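Local coordinates for NO-binding heme-dependent sensor protein (Shewanella oneidensis, PDB 4U99) that binds heme through an axial histidine and probably serves as an H-NOX sensor of nitric oxide in bacterial signalling, at residues N125-L130 and I175-N180; E112-H117 and S134-C139; T82-K87 and D100-E105; Y36-S41 and K108-P113. The protein carries 3 engineered substitutions. All coordinates share one frame; numbering follows the deposited sequence. Where two conformers were deposited one is given.

Interaction 1. Residues N125-L130 and I175-N180; sequences NNQIAL and IIELQN. With NA (sodium ion), chain E.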
# COMPACT_ATOMS: atom_id res chain seq x y z
N ASN A 125 -23.43 9.62 -1.06
CA ASN A 125 -23.53 8.34 -1.76
C ASN A 125 -22.42 7.38 -1.36
O ASN A 125 -21.92 6.61 -2.19
CB ASN A 125 -23.50 8.55 -3.28
CG ASN A 125 -24.61 9.45 -3.77
OD1 ASN A 125 -24.37 10.41 -4.52
ND2 ASN A 125 -25.83 9.16 -3.36
N ASN A 126 -22.02 7.43 -0.09
CA ASN A 126 -21.02 6.51 0.46
C ASN A 126 -19.71 6.52 -0.33
O ASN A 126 -19.10 5.48 -0.56
CB ASN A 126 -21.59 5.09 0.51
CG ASN A 126 -22.59 4.92 1.62
OD1 ASN A 126 -23.75 4.59 1.38
ND2 ASN A 126 -22.15 5.14 2.86
N GLN A 127 -19.28 7.71 -0.72
CA GLN A 127 -18.02 7.85 -1.43
C GLN A 127 -17.02 8.63 -0.59
O GLN A 127 -17.39 9.38 0.32
CB GLN A 127 -18.23 8.52 -2.79
CG GLN A 127 -19.05 7.65 -3.74
CD GLN A 127 -19.14 8.21 -5.14
OE1 GLN A 127 -18.45 9.17 -5.49
NE2 GLN A 127 -20.00 7.62 -5.96
N ILE A 128 -15.74 8.43 -0.89
CA ILE A 128 -14.65 9.12 -0.22
C ILE A 128 -13.71 9.72 -1.27
O ILE A 128 -13.28 9.01 -2.18
CB ILE A 128 -13.84 8.18 0.68
CG1 ILE A 128 -14.76 7.42 1.64
CG2 ILE A 128 -12.78 8.96 1.46
CD1 ILE A 128 -14.07 6.28 2.37
N ALA A 129 -13.40 11.00 -1.14
CA ALA A 129 -12.36 11.63 -1.95
C ALA A 129 -11.05 11.59 -1.18
O ALA A 129 -10.87 12.31 -0.20
CB ALA A 129 -12.73 13.06 -2.31
N LEU A 130 -10.13 10.73 -1.63
CA LEU A 130 -8.84 10.59 -0.98
C LEU A 130 -7.74 11.25 -1.82
O LEU A 130 -7.42 10.79 -2.91
CB LEU A 130 -8.51 9.12 -0.75
CG LEU A 130 -7.39 8.86 0.27
CD1 LEU A 130 -7.86 9.20 1.68
CD2 LEU A 130 -6.91 7.42 0.21
N ILE A 175 -11.07 8.58 -5.92
CA ILE A 175 -12.48 8.64 -5.55
C ILE A 175 -12.95 7.22 -5.27
O ILE A 175 -13.05 6.39 -6.18
CB ILE A 175 -13.35 9.28 -6.65
CG1 ILE A 175 -12.77 10.64 -7.07
CG2 ILE A 175 -14.78 9.43 -6.17
CD1 ILE A 175 -12.67 11.66 -5.94
N ILE A 176 -13.23 6.95 -4.00
CA ILE A 176 -13.57 5.62 -3.53
C ILE A 176 -15.08 5.49 -3.38
O ILE A 176 -15.71 6.28 -2.70
CB ILE A 176 -12.91 5.32 -2.17
CG1 ILE A 176 -11.40 5.58 -2.23
CG2 ILE A 176 -13.19 3.88 -1.73
CD1 ILE A 176 -10.73 5.61 -0.88
N GLU A 177 -15.66 4.49 -4.04
CA GLU A 177 -17.07 4.18 -3.83
C GLU A 177 -17.20 2.92 -2.99
O GLU A 177 -16.73 1.86 -3.38
CB GLU A 177 -17.82 4.00 -5.15
CG GLU A 177 -19.30 3.68 -4.95
CD GLU A 177 -20.01 3.28 -6.23
OE1 GLU A 177 -19.35 3.16 -7.28
OE2 GLU A 177 -21.24 3.06 -6.17
N LEU A 178 -17.86 3.05 -1.84
CA LEU A 178 -18.18 1.89 -1.02
C LEU A 178 -19.46 1.25 -1.56
O LEU A 178 -20.55 1.79 -1.37
CB LEU A 178 -18.34 2.30 0.44
CG LEU A 178 -18.68 1.19 1.44
CD1 LEU A 178 -17.57 0.15 1.50
CD2 LEU A 178 -18.93 1.79 2.81
N GLN A 179 -19.32 0.11 -2.22
CA GLN A 179 -20.46 -0.58 -2.81
C GLN A 179 -21.19 -1.43 -1.79
O GLN A 179 -22.41 -1.59 -1.85
CB GLN A 179 -20.02 -1.45 -3.98
CG GLN A 179 -19.46 -0.66 -5.15
CD GLN A 179 -18.98 -1.56 -6.26
OE1 GLN A 179 -18.19 -2.48 -6.05
NE2 GLN A 179 -19.46 -1.29 -7.48
N ASN A 180 -20.44 -2.00 -0.86
CA ASN A 180 -21.03 -2.83 0.19
C ASN A 180 -20.10 -3.04 1.37
O ASN A 180 -18.88 -3.12 1.22
CB ASN A 180 -21.43 -4.19 -0.38
CG ASN A 180 -22.21 -5.02 0.61
OD1 ASN A 180 -23.16 -4.54 1.22
ND2 ASN A 180 -21.79 -6.26 0.79
NA NA E . -23.96 -5.40 3.33
O HOH W 1 -22.44 -7.09 3.52
O HOH W 2 -25.12 -6.05 5.10
O HOH W 3 -25.12 -7.12 1.95
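The two central strands of the four-stranded antiparallel sheet of an H-NOX domain pair here, Gln127 to Leu130 running against Ile175 to Asn180. Ile128 and Ile176 form the hydrogen-bonded pair: Ile128 N reaches Ile176 O at 2.8 Å, and Ile176 N returns to Ile128 O at 2.7 Å with a nearly straight N-H...O angle of 176°. A third bond, Leu178 N to Asn126 O at 3.0 Å, carries the ladder just past the strand start. On the buried face Ile128 and Ile176 meet through their CB atoms, while Ile176 CD1 lies 4.2 Å from Leu130 CB; helix 91-96 and Leu146 of helix 139-152 cover them. On the other face the extended chain of Gln127 slants over its neighbours, its OE1 3.7 Å from Ile175 CG2 and its CG against Glu177 CB. Ile175 folds back, chi2 -59°, which brings CD1 to 3.9 Å from Ala129 CB. Beyond the pairing, Gln179 and Asn180 face Ala156 in a classic beta bulge, and Asn180 OD1 binds the sodium ion at 2.4 Å together with the backbone oxygens of Asp181 and Leu184 and three waters. An apolar face covered by helices and a mixed, partly exposed one are typical of two-layer alpha-beta packing.

Interaction 2. Residues E112-H117 and S134-C139; sequences EPSLPH and SPRRLC. With ZN (zinc ion), chain D; HEM (protoporphyrin IX containing Fe), chain C.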
# COMPACT_ATOMS: atom_id res chain seq x y z
N GLU A 112 11.71 8.21 11.82
CA GLU A 112 11.69 9.01 10.59
C GLU A 112 11.28 8.21 9.35
O GLU A 112 12.06 8.06 8.41
CB GLU A 112 13.07 9.64 10.36
CG GLU A 112 13.45 10.63 11.44
CD GLU A 112 14.80 11.28 11.20
OE1 GLU A 112 15.42 11.03 10.15
OE2 GLU A 112 15.25 12.04 12.08
N PRO A 113 10.04 7.71 9.34
CA PRO A 113 9.51 7.00 8.17
C PRO A 113 9.30 7.96 7.00
O PRO A 113 9.18 9.17 7.23
CB PRO A 113 8.18 6.44 8.66
CG PRO A 113 7.75 7.41 9.70
CD PRO A 113 9.02 7.85 10.39
N SER A 114 9.28 7.44 5.78
CA SER A 114 8.99 8.23 4.60
C SER A 114 7.57 7.92 4.14
O SER A 114 7.33 6.90 3.49
CB SER A 114 10.00 7.95 3.49
OG SER A 114 11.28 8.45 3.85
N LEU A 115 6.65 8.81 4.49
CA LEU A 115 5.22 8.58 4.31
C LEU A 115 4.60 9.59 3.35
O LEU A 115 5.10 10.70 3.21
CB LEU A 115 4.51 8.66 5.66
CG LEU A 115 4.87 7.56 6.66
CD1 LEU A 115 4.51 7.98 8.07
CD2 LEU A 115 4.17 6.26 6.29
N PRO A 116 3.50 9.20 2.69
CA PRO A 116 2.81 10.14 1.80
C PRO A 116 2.00 11.14 2.60
O PRO A 116 1.80 10.95 3.80
CB PRO A 116 1.90 9.23 0.99
CG PRO A 116 1.55 8.13 1.94
CD PRO A 116 2.79 7.91 2.78
N HIS A 117 1.56 12.21 1.94
CA HIS A 117 0.56 13.08 2.53
C HIS A 117 -0.81 12.67 2.01
O HIS A 117 -1.02 12.60 0.80
CB HIS A 117 0.83 14.55 2.20
CG HIS A 117 -0.06 15.50 2.93
ND1 HIS A 117 0.21 15.94 4.21
CD2 HIS A 117 -1.25 16.05 2.59
CE1 HIS A 117 -0.76 16.74 4.61
NE2 HIS A 117 -1.65 16.83 3.64
N SER A 134 2.99 12.48 -2.81
CA SER A 134 4.27 11.92 -2.37
C SER A 134 5.33 12.01 -3.46
O SER A 134 5.03 11.77 -4.63
CB SER A 134 4.09 10.46 -1.94
OG SER A 134 5.35 9.84 -1.78
N PRO A 135 6.58 12.33 -3.08
CA PRO A 135 7.65 12.37 -4.08
C PRO A 135 7.95 10.98 -4.66
O PRO A 135 8.58 10.87 -5.71
CB PRO A 135 8.85 12.91 -3.29
CG PRO A 135 8.57 12.53 -1.88
CD PRO A 135 7.09 12.63 -1.73
N ARG A 136 7.49 9.94 -3.97
CA ARG A 136 7.70 8.57 -4.43
C ARG A 136 6.63 8.14 -5.44
O ARG A 136 6.79 7.14 -6.14
CB ARG A 136 7.73 7.62 -3.23
CG ARG A 136 8.99 7.77 -2.38
CD ARG A 136 8.81 7.21 -0.98
NE ARG A 136 7.91 8.03 -0.18
CZ ARG A 136 8.25 9.18 0.40
NH1 ARG A 136 9.48 9.66 0.26
NH2 ARG A 136 7.35 9.86 1.11
N ARG A 137 5.53 8.89 -5.49
CA ARG A 137 4.48 8.67 -6.48
C ARG A 137 3.99 7.22 -6.51
O ARG A 137 3.95 6.58 -7.56
CB ARG A 137 4.97 9.09 -7.87
CG ARG A 137 5.52 10.51 -7.89
CD ARG A 137 5.48 11.11 -9.28
NE ARG A 137 6.37 10.42 -10.20
CZ ARG A 137 6.49 10.71 -11.48
NH1 ARG A 137 5.76 11.69 -12.00
NH2 ARG A 137 7.33 10.03 -12.25
N LEU A 138 3.62 6.72 -5.33
CA LEU A 138 3.18 5.34 -5.17
C LEU A 138 1.66 5.25 -5.03
O LEU A 138 1.14 4.46 -4.24
CB LEU A 138 3.86 4.72 -3.94
CG LEU A 138 5.35 4.41 -4.11
CD1 LEU A 138 6.00 4.10 -2.76
CD2 LEU A 138 5.53 3.25 -5.08
N CYS A 139 0.96 6.07 -5.81
CA CYS A 139 -0.50 6.12 -5.76
C CYS A 139 -1.14 4.78 -6.08
O CYS A 139 -2.23 4.47 -5.60
CB CYS A 139 -1.03 7.19 -6.72
SG CYS A 139 -0.46 6.99 -8.43
ZN ZN D . -1.91 8.63 -9.20
CHA HEM C . 3.94 3.79 3.53
CHB HEM C . -0.65 4.42 2.13
CHC HEM C . -2.21 1.64 5.76
CHD HEM C . 2.23 1.88 7.70
C1A HEM C . 2.84 4.02 2.74
C2A HEM C . 2.85 4.28 1.32
C3A HEM C . 1.58 4.46 0.93
C4A HEM C . 0.73 4.32 2.10
CMA HEM C . 1.07 4.75 -0.50
CAA HEM C . 4.12 4.33 0.43
CBA HEM C . 4.97 5.57 0.73
CGA HEM C . 4.54 6.78 -0.08
O1A HEM C . 5.22 7.84 0.02
O2A HEM C . 3.52 6.72 -0.81
C1B HEM C . -1.48 3.68 2.94
C2B HEM C . -2.90 3.45 2.74
C3B HEM C . -3.34 2.69 3.75
C4B HEM C . -2.20 2.40 4.61
CMB HEM C . -3.67 4.06 1.54
CAB HEM C . -4.75 2.12 4.05
CBB HEM C . -5.71 2.01 3.12
C1C HEM C . -1.14 1.45 6.61
C2C HEM C . -1.16 0.69 7.84
C3C HEM C . 0.08 0.74 8.37
C4C HEM C . 0.90 1.56 7.51
CMC HEM C . -2.40 -0.06 8.36
CAC HEM C . 0.62 0.12 9.68
CBC HEM C . -0.16 0.01 10.75
C1D HEM C . 3.12 2.27 6.72
C2D HEM C . 4.56 2.10 6.77
C3D HEM C . 5.09 2.69 5.47
C4D HEM C . 3.92 3.17 4.76
CMD HEM C . 5.40 1.44 7.89
CAD HEM C . 6.56 2.76 5.00
CBD HEM C . 7.20 4.06 5.47
CGD HEM C . 8.66 4.04 5.08
O1D HEM C . 9.05 3.13 4.30
O2D HEM C . 9.42 4.91 5.55
NA HEM C . 1.53 4.05 3.19
NB HEM C . -1.09 3.03 4.09
NC HEM C . 0.12 1.97 6.45
ND HEM C . 2.79 2.91 5.53
FE HEM C . 0.79 3.22 4.92
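The propionate-binding site of the H-NOX heme pocket is built where two loops converge, and its centre is the tyrosine-serine-arginine motif of this family, here Tyr132, Ser134 and Arg136. Arg136 crosses from the second loop to the first, passing the heme carboxylate on the way. Its NE donates to HEM O1A at 2.7 Å, with a weak second bond from NH2 to the same oxygen. The first torsion of Ser134 (chi1 168°) sets OG beside the carbonyl carbon, where it gives O1A another hydrogen bond of 2.7 Å and also accepts from Arg136 N, closing an ST turn; one serine oxygen thus ties the turn to the propionate. Ser114 CB lies over one face of the guanidinium, offset toward its rim, whereas Leu115 O sits at the edge, in plane, 3.2 Å from NH2. Replacing the arginine with a leucine would probably leave the O1A carboxylate short of a positive mate and Ser114 CB without the flat group it covers. The first loop holds the other propionate by its backbone: Ser114 N donates to HEM O2D at 2.5 Å. Cys139, which opens helix 139-152 just after the loop, joins His161, Cys164 and Cys172 around the zinc ion. Between the loops themselves, Pro116 CB packs on Ser134 CB at 3.9 Å, and the same CB of Pro116 lies 3.5 Å from HEM O2A.

Interaction 3. Residues T82-K87 and D100-E105; sequences TDVVDK and DVIHLE. With HEM (protoporphyrin IX containing Fe), chain C.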
# COMPACT_ATOMS: atom_id res chain seq x y z
N THR A 82 -1.46 -5.08 14.39
CA THR A 82 -2.86 -5.39 14.61
C THR A 82 -3.54 -4.36 15.50
O THR A 82 -4.71 -4.02 15.30
CB THR A 82 -3.01 -6.79 15.23
OG1 THR A 82 -2.39 -7.75 14.35
CG2 THR A 82 -4.47 -7.16 15.43
N ASP A 83 -2.79 -3.84 16.47
CA ASP A 83 -3.31 -2.83 17.39
C ASP A 83 -3.69 -1.54 16.66
O ASP A 83 -4.63 -0.86 17.06
CB ASP A 83 -2.29 -2.54 18.49
CG ASP A 83 -0.94 -2.12 17.93
OD1 ASP A 83 -0.50 -2.72 16.92
OD2 ASP A 83 -0.32 -1.20 18.50
N VAL A 84 -2.96 -1.20 15.60
CA VAL A 84 -3.27 0.02 14.85
C VAL A 84 -4.57 -0.15 14.06
O VAL A 84 -5.45 0.70 14.11
CB VAL A 84 -2.12 0.40 13.88
CG1 VAL A 84 -2.48 1.63 13.08
CG2 VAL A 84 -0.82 0.63 14.65
N VAL A 85 -4.69 -1.26 13.34
CA VAL A 85 -5.87 -1.51 12.52
C VAL A 85 -7.11 -1.79 13.36
O VAL A 85 -8.22 -1.45 12.97
CB VAL A 85 -5.62 -2.67 11.54
CG1 VAL A 85 -6.87 -2.96 10.70
CG2 VAL A 85 -4.45 -2.34 10.62
N ASP A 86 -6.94 -2.39 14.54
CA ASP A 86 -8.07 -2.69 15.40
C ASP A 86 -8.66 -1.42 16.04
O ASP A 86 -9.66 -1.48 16.75
CB ASP A 86 -7.67 -3.69 16.48
CG ASP A 86 -7.59 -5.12 15.95
OD1 ASP A 86 -7.73 -5.30 14.72
OD2 ASP A 86 -7.38 -6.05 16.75
N LYS A 87 -8.06 -0.27 15.76
CA LYS A 87 -8.63 1.01 16.17
C LYS A 87 -9.90 1.34 15.37
O LYS A 87 -10.69 2.21 15.77
CB LYS A 87 -7.61 2.14 15.99
CG LYS A 87 -6.49 2.13 17.03
CD LYS A 87 -5.49 3.26 16.80
CE LYS A 87 -4.55 3.40 18.00
NZ LYS A 87 -3.54 4.47 17.80
N ASP A 100 -4.17 10.87 10.05
CA ASP A 100 -4.14 11.42 11.40
C ASP A 100 -4.02 10.36 12.50
O ASP A 100 -3.69 10.70 13.63
CB ASP A 100 -5.41 12.25 11.65
CG ASP A 100 -5.45 13.52 10.82
OD1 ASP A 100 -4.37 14.07 10.49
OD2 ASP A 100 -6.57 13.98 10.49
N VAL A 101 -4.28 9.10 12.17
CA VAL A 101 -4.22 8.03 13.16
C VAL A 101 -3.17 6.99 12.79
O VAL A 101 -2.22 6.78 13.53
CB VAL A 101 -5.59 7.34 13.32
CG1 VAL A 101 -5.51 6.24 14.38
CG2 VAL A 101 -6.65 8.36 13.70
N ILE A 102 -3.33 6.34 11.64
CA ILE A 102 -2.42 5.26 11.27
C ILE A 102 -1.00 5.77 11.05
O ILE A 102 -0.08 5.35 11.74
CB ILE A 102 -2.91 4.54 10.00
CG1 ILE A 102 -4.26 3.87 10.29
CG2 ILE A 102 -1.90 3.50 9.54
CD1 ILE A 102 -4.89 3.19 9.11
N HIS A 103 -0.81 6.68 10.11
CA HIS A 103 0.54 7.13 9.77
C HIS A 103 1.11 8.03 10.87
O HIS A 103 2.33 8.16 11.00
CB HIS A 103 0.54 7.84 8.41
CG HIS A 103 0.47 6.89 7.25
ND1 HIS A 103 0.14 7.30 5.98
CD2 HIS A 103 0.69 5.56 7.17
CE1 HIS A 103 0.16 6.26 5.16
NE2 HIS A 103 0.49 5.19 5.86
N LEU A 104 0.24 8.62 11.69
CA LEU A 104 0.70 9.28 12.90
C LEU A 104 1.34 8.26 13.85
O LEU A 104 2.39 8.52 14.42
CB LEU A 104 -0.45 10.01 13.61
CG LEU A 104 -0.05 10.72 14.91
CD1 LEU A 104 0.87 11.90 14.62
CD2 LEU A 104 -1.26 11.17 15.70
N GLU A 105 0.70 7.10 14.01
CA GLU A 105 1.26 6.04 14.84
C GLU A 105 2.59 5.55 14.27
O GLU A 105 3.52 5.26 15.02
CB GLU A 105 0.30 4.85 14.96
CG GLU A 105 -0.58 4.84 16.20
CD GLU A 105 0.21 4.95 17.48
OE1 GLU A 105 0.77 3.92 17.93
OE2 GLU A 105 0.28 6.06 18.04
CHA HEM C . 3.94 3.79 3.53
CHB HEM C . -0.65 4.42 2.13
CHC HEM C . -2.21 1.64 5.76
CHD HEM C . 2.23 1.88 7.70
C1A HEM C . 2.84 4.02 2.74
C2A HEM C . 2.85 4.28 1.32
C3A HEM C . 1.58 4.46 0.93
C4A HEM C . 0.73 4.32 2.10
CMA HEM C . 1.07 4.75 -0.50
CAA HEM C . 4.12 4.33 0.43
CBA HEM C . 4.97 5.57 0.73
CGA HEM C . 4.54 6.78 -0.08
O1A HEM C . 5.22 7.84 0.02
O2A HEM C . 3.52 6.72 -0.81
C1B HEM C . -1.48 3.68 2.94
C2B HEM C . -2.90 3.45 2.74
C3B HEM C . -3.34 2.69 3.75
C4B HEM C . -2.20 2.40 4.61
CMB HEM C . -3.67 4.06 1.54
CAB HEM C . -4.75 2.12 4.05
CBB HEM C . -5.71 2.01 3.12
C1C HEM C . -1.14 1.45 6.61
C2C HEM C . -1.16 0.69 7.84
C3C HEM C . 0.08 0.74 8.37
C4C HEM C . 0.90 1.56 7.51
CMC HEM C . -2.40 -0.06 8.36
CAC HEM C . 0.62 0.12 9.68
CBC HEM C . -0.16 0.01 10.75
C1D HEM C . 3.12 2.27 6.72
C2D HEM C . 4.56 2.10 6.77
C3D HEM C . 5.09 2.69 5.47
C4D HEM C . 3.92 3.17 4.76
CMD HEM C . 5.40 1.44 7.89
CAD HEM C . 6.56 2.76 5.00
CBD HEM C . 7.20 4.06 5.47
CGD HEM C . 8.66 4.04 5.08
O1D HEM C . 9.05 3.13 4.30
O2D HEM C . 9.42 4.91 5.55
NA HEM C . 1.53 4.05 3.19
NB HEM C . -1.09 3.03 4.09
NC HEM C . 0.12 1.97 6.45
ND HEM C . 2.79 2.91 5.53
FE HEM C . 0.79 3.22 4.92
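Lys87 reaches across to helix 98-109 as a chain extended beyond CG. Its CB sets out toward that helix, with CG anti to the carbonyl carbon (chi1 -73°), and the next atom to touch is CD, which slants past Val101 CG1 at 3.8 Å. At the tip NZ comes to 3.4 Å from Glu105 CG, the two side chains crossing at about a right angle. Glu105 is bent at chi2 (-54°), and its OE2 stays 4.1 Å from Lys87 NZ, beyond a salt bridge; the attraction there is probably a diffuse one. Helix 98-109 is the proximal helix of the H-NOX fold, the one that carries the axial heme ligand: His103 NE2 binds the iron at 2.2 Å, its CB directed away from segment 82-87. Nearer the heme, Val84 CG1 packs at 4.0 Å on Ile102 CG1. The same Val84 CG1 touches the vinyl carbon HEM CBC at 3.7 Å. Ile102 sends its other branch to the macrocycle, CG2 lying 3.4 Å from HEM C2C on the same side as His103. Phe88 adds to the packing around Val101 and Ile102, and Leu94 of helix 91-96 touches both Ile102 and Val85.

Interaction 4. Residues Y36-S41 and K108-P113; sequences YVSAKS and KLYHEP. With HEM (protoporphyrin IX containing Fe), chain C.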
# COMPACT_ATOMS: atom_id res chain seq x y z
N TYR A 36 16.88 -7.15 5.48
CA TYR A 36 15.97 -6.05 5.76
C TYR A 36 15.39 -6.14 7.17
O TYR A 36 14.43 -6.87 7.41
CB TYR A 36 14.85 -6.02 4.73
CG TYR A 36 15.34 -5.73 3.33
CD1 TYR A 36 15.84 -4.47 3.00
CD2 TYR A 36 15.32 -6.70 2.34
CE1 TYR A 36 16.30 -4.20 1.72
CE2 TYR A 36 15.78 -6.44 1.07
CZ TYR A 36 16.27 -5.18 0.76
OH TYR A 36 16.72 -4.92 -0.51
N VAL A 37 15.99 -5.39 8.09
CA VAL A 37 15.45 -5.24 9.43
C VAL A 37 14.19 -4.39 9.33
O VAL A 37 14.21 -3.32 8.73
CB VAL A 37 16.46 -4.60 10.39
CG1 VAL A 37 15.88 -4.48 11.80
CG2 VAL A 37 17.74 -5.41 10.41
N SER A 38 13.10 -4.88 9.91
CA SER A 38 11.77 -4.31 9.73
C SER A 38 11.70 -2.81 10.02
O SER A 38 11.10 -2.05 9.26
CB SER A 38 10.76 -5.04 10.61
OG SER A 38 9.43 -4.66 10.31
N ALA A 39 12.33 -2.38 11.11
CA ALA A 39 12.26 -0.99 11.54
C ALA A 39 13.31 -0.08 10.90
O ALA A 39 13.28 1.14 11.09
CB ALA A 39 12.38 -0.92 13.06
N LYS A 40 14.24 -0.66 10.15
CA LYS A 40 15.34 0.11 9.57
C LYS A 40 14.99 0.67 8.19
O LYS A 40 14.25 0.05 7.43
CB LYS A 40 16.59 -0.76 9.47
CG LYS A 40 17.80 -0.18 10.17
CD LYS A 40 18.98 -1.14 10.11
CE LYS A 40 20.22 -0.45 9.58
NZ LYS A 40 20.66 0.67 10.47
N SER A 41 15.54 1.84 7.87
CA SER A 41 15.33 2.48 6.57
C SER A 41 16.33 1.98 5.54
O SER A 41 17.51 1.80 5.84
CB SER A 41 15.44 4.00 6.70
OG SER A 41 14.29 4.55 7.32
N LYS A 108 5.47 7.21 15.44
CA LYS A 108 5.85 6.86 16.81
C LYS A 108 6.50 5.49 16.86
O LYS A 108 7.36 5.23 17.70
CB LYS A 108 4.64 6.92 17.74
CG LYS A 108 3.99 8.30 17.80
CD LYS A 108 2.75 8.34 18.69
CE LYS A 108 1.99 9.65 18.50
NZ LYS A 108 0.73 9.71 19.32
N LEU A 109 6.09 4.61 15.95
CA LEU A 109 6.61 3.24 15.92
C LEU A 109 7.97 3.14 15.24
O LEU A 109 8.81 2.33 15.63
CB LEU A 109 5.62 2.33 15.19
CG LEU A 109 4.31 2.02 15.93
CD1 LEU A 109 3.30 1.43 14.97
CD2 LEU A 109 4.56 1.07 17.08
N TYR A 110 8.17 3.97 14.22
CA TYR A 110 9.38 3.95 13.40
C TYR A 110 10.15 5.26 13.49
O TYR A 110 9.55 6.33 13.66
CB TYR A 110 9.03 3.68 11.93
CG TYR A 110 8.42 2.33 11.64
CD1 TYR A 110 7.05 2.13 11.71
CD2 TYR A 110 9.22 1.25 11.29
CE1 TYR A 110 6.49 0.88 11.45
CE2 TYR A 110 8.68 0.01 11.02
CZ TYR A 110 7.31 -0.17 11.10
OH TYR A 110 6.75 -1.40 10.84
N HIS A 111 11.47 5.19 13.36
CA HIS A 111 12.29 6.38 13.30
C HIS A 111 12.27 7.01 11.91
O HIS A 111 12.74 6.41 10.94
CB HIS A 111 13.73 6.06 13.70
CG HIS A 111 14.66 7.22 13.58
ND1 HIS A 111 14.75 8.20 14.56
CD2 HIS A 111 15.54 7.57 12.61
CE1 HIS A 111 15.65 9.09 14.19
NE2 HIS A 111 16.14 8.74 13.01
N GLU A 112 11.71 8.21 11.82
CA GLU A 112 11.69 9.01 10.59
C GLU A 112 11.28 8.21 9.35
O GLU A 112 12.06 8.06 8.41
CB GLU A 112 13.07 9.64 10.36
CG GLU A 112 13.45 10.63 11.44
CD GLU A 112 14.80 11.28 11.20
OE1 GLU A 112 15.42 11.03 10.15
OE2 GLU A 112 15.25 12.04 12.08
N PRO A 113 10.04 7.71 9.34
CA PRO A 113 9.51 7.00 8.17
C PRO A 113 9.30 7.96 7.00
O PRO A 113 9.18 9.17 7.23
CB PRO A 113 8.18 6.44 8.66
CG PRO A 113 7.75 7.41 9.70
CD PRO A 113 9.02 7.85 10.39
CHA HEM C . 3.94 3.79 3.53
CHB HEM C . -0.65 4.42 2.13
CHC HEM C . -2.21 1.64 5.76
CHD HEM C . 2.23 1.88 7.70
C1A HEM C . 2.84 4.02 2.74
C2A HEM C . 2.85 4.28 1.32
C3A HEM C . 1.58 4.46 0.93
C4A HEM C . 0.73 4.32 2.10
CMA HEM C . 1.07 4.75 -0.50
CAA HEM C . 4.12 4.33 0.43
CBA HEM C . 4.97 5.57 0.73
CGA HEM C . 4.54 6.78 -0.08
O1A HEM C . 5.22 7.84 0.02
O2A HEM C . 3.52 6.72 -0.81
C1B HEM C . -1.48 3.68 2.94
C2B HEM C . -2.90 3.45 2.74
C3B HEM C . -3.34 2.69 3.75
C4B HEM C . -2.20 2.40 4.61
CMB HEM C . -3.67 4.06 1.54
CAB HEM C . -4.75 2.12 4.05
CBB HEM C . -5.71 2.01 3.12
C1C HEM C . -1.14 1.45 6.61
C2C HEM C . -1.16 0.69 7.84
C3C HEM C . 0.08 0.74 8.37
C4C HEM C . 0.90 1.56 7.51
CMC HEM C . -2.40 -0.06 8.36
CAC HEM C . 0.62 0.12 9.68
CBC HEM C . -0.16 0.01 10.75
C1D HEM C . 3.12 2.27 6.72
C2D HEM C . 4.56 2.10 6.77
C3D HEM C . 5.09 2.69 5.47
C4D HEM C . 3.92 3.17 4.76
CMD HEM C . 5.40 1.44 7.89
CAD HEM C . 6.56 2.76 5.00
CBD HEM C . 7.20 4.06 5.47
CGD HEM C . 8.66 4.04 5.08
O1D HEM C . 9.05 3.13 4.30
O2D HEM C . 9.42 4.91 5.55
NA HEM C . 1.53 4.05 3.19
NB HEM C . -1.09 3.03 4.09
NC HEM C . 0.12 1.97 6.45
ND HEM C . 2.79 2.91 5.53
FE HEM C . 0.79 3.22 4.92
O HOH W 4 7.95 -3.45 12.09
O HOH W 5 12.81 2.67 13.10
O HOH W 6 14.93 7.08 8.49
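Tyr110 and Ala39 carry most of this surface contact, with Ser41 and Ser38 at its margins. The tyrosine ring offers its edge to the turn Val37 to Lys40: CE2 lies 3.6 Å from Ser38 O and 3.8 Å from Ala39 CA, and Ala39 CB packs near CD2. With CG beside the backbone N (chi1 -65°), the ring extends toward that turn. Tyr110 CE1 also meets the heme methyl HEM CMD at 3.8 Å. The hydroxyl is hydrogen-bonded to His81, and a water lies 2.7 Å from Tyr110 OH. Two further waters tie Ala39 O to His111 N and Ser41 OG to Glu112 O. A valine in place of Tyr110 would probably open a gap beside Ala39 and the heme methyl and leave His81 without its phenolic mate. Lys2 draws the loops together, its NZ bonding Ser41 OG, Ala39 O and His111 O. The contact thus joins the loop between helices 19-29 and 44-58 to the end of helix 98-109, with Ile4 of helix 3-16 packed against both Ser38 and Tyr110.

How the interactions relate
Interactions 2, 3 and 4 gather round one heme, whereas interaction 1 stands apart on the sheet, its centre about 32 Å from that of interaction 4 across the chain's middle. Helix 98-109 serves both interactions 3 and 4, and interaction 3 is nested within the loop that interaction 4 closes. Interaction 2 takes up the chain at Glu112 and Pro113, shared with interaction 4, and touches interaction 3 where Leu115 and Pro116 pack on His103. Its segments alternate with those of interaction 1, strand 127-133 leading from one to the other. The axial ligand and the propionate loops are therefore neighbours, and the sheet continues directly from the heme pocket.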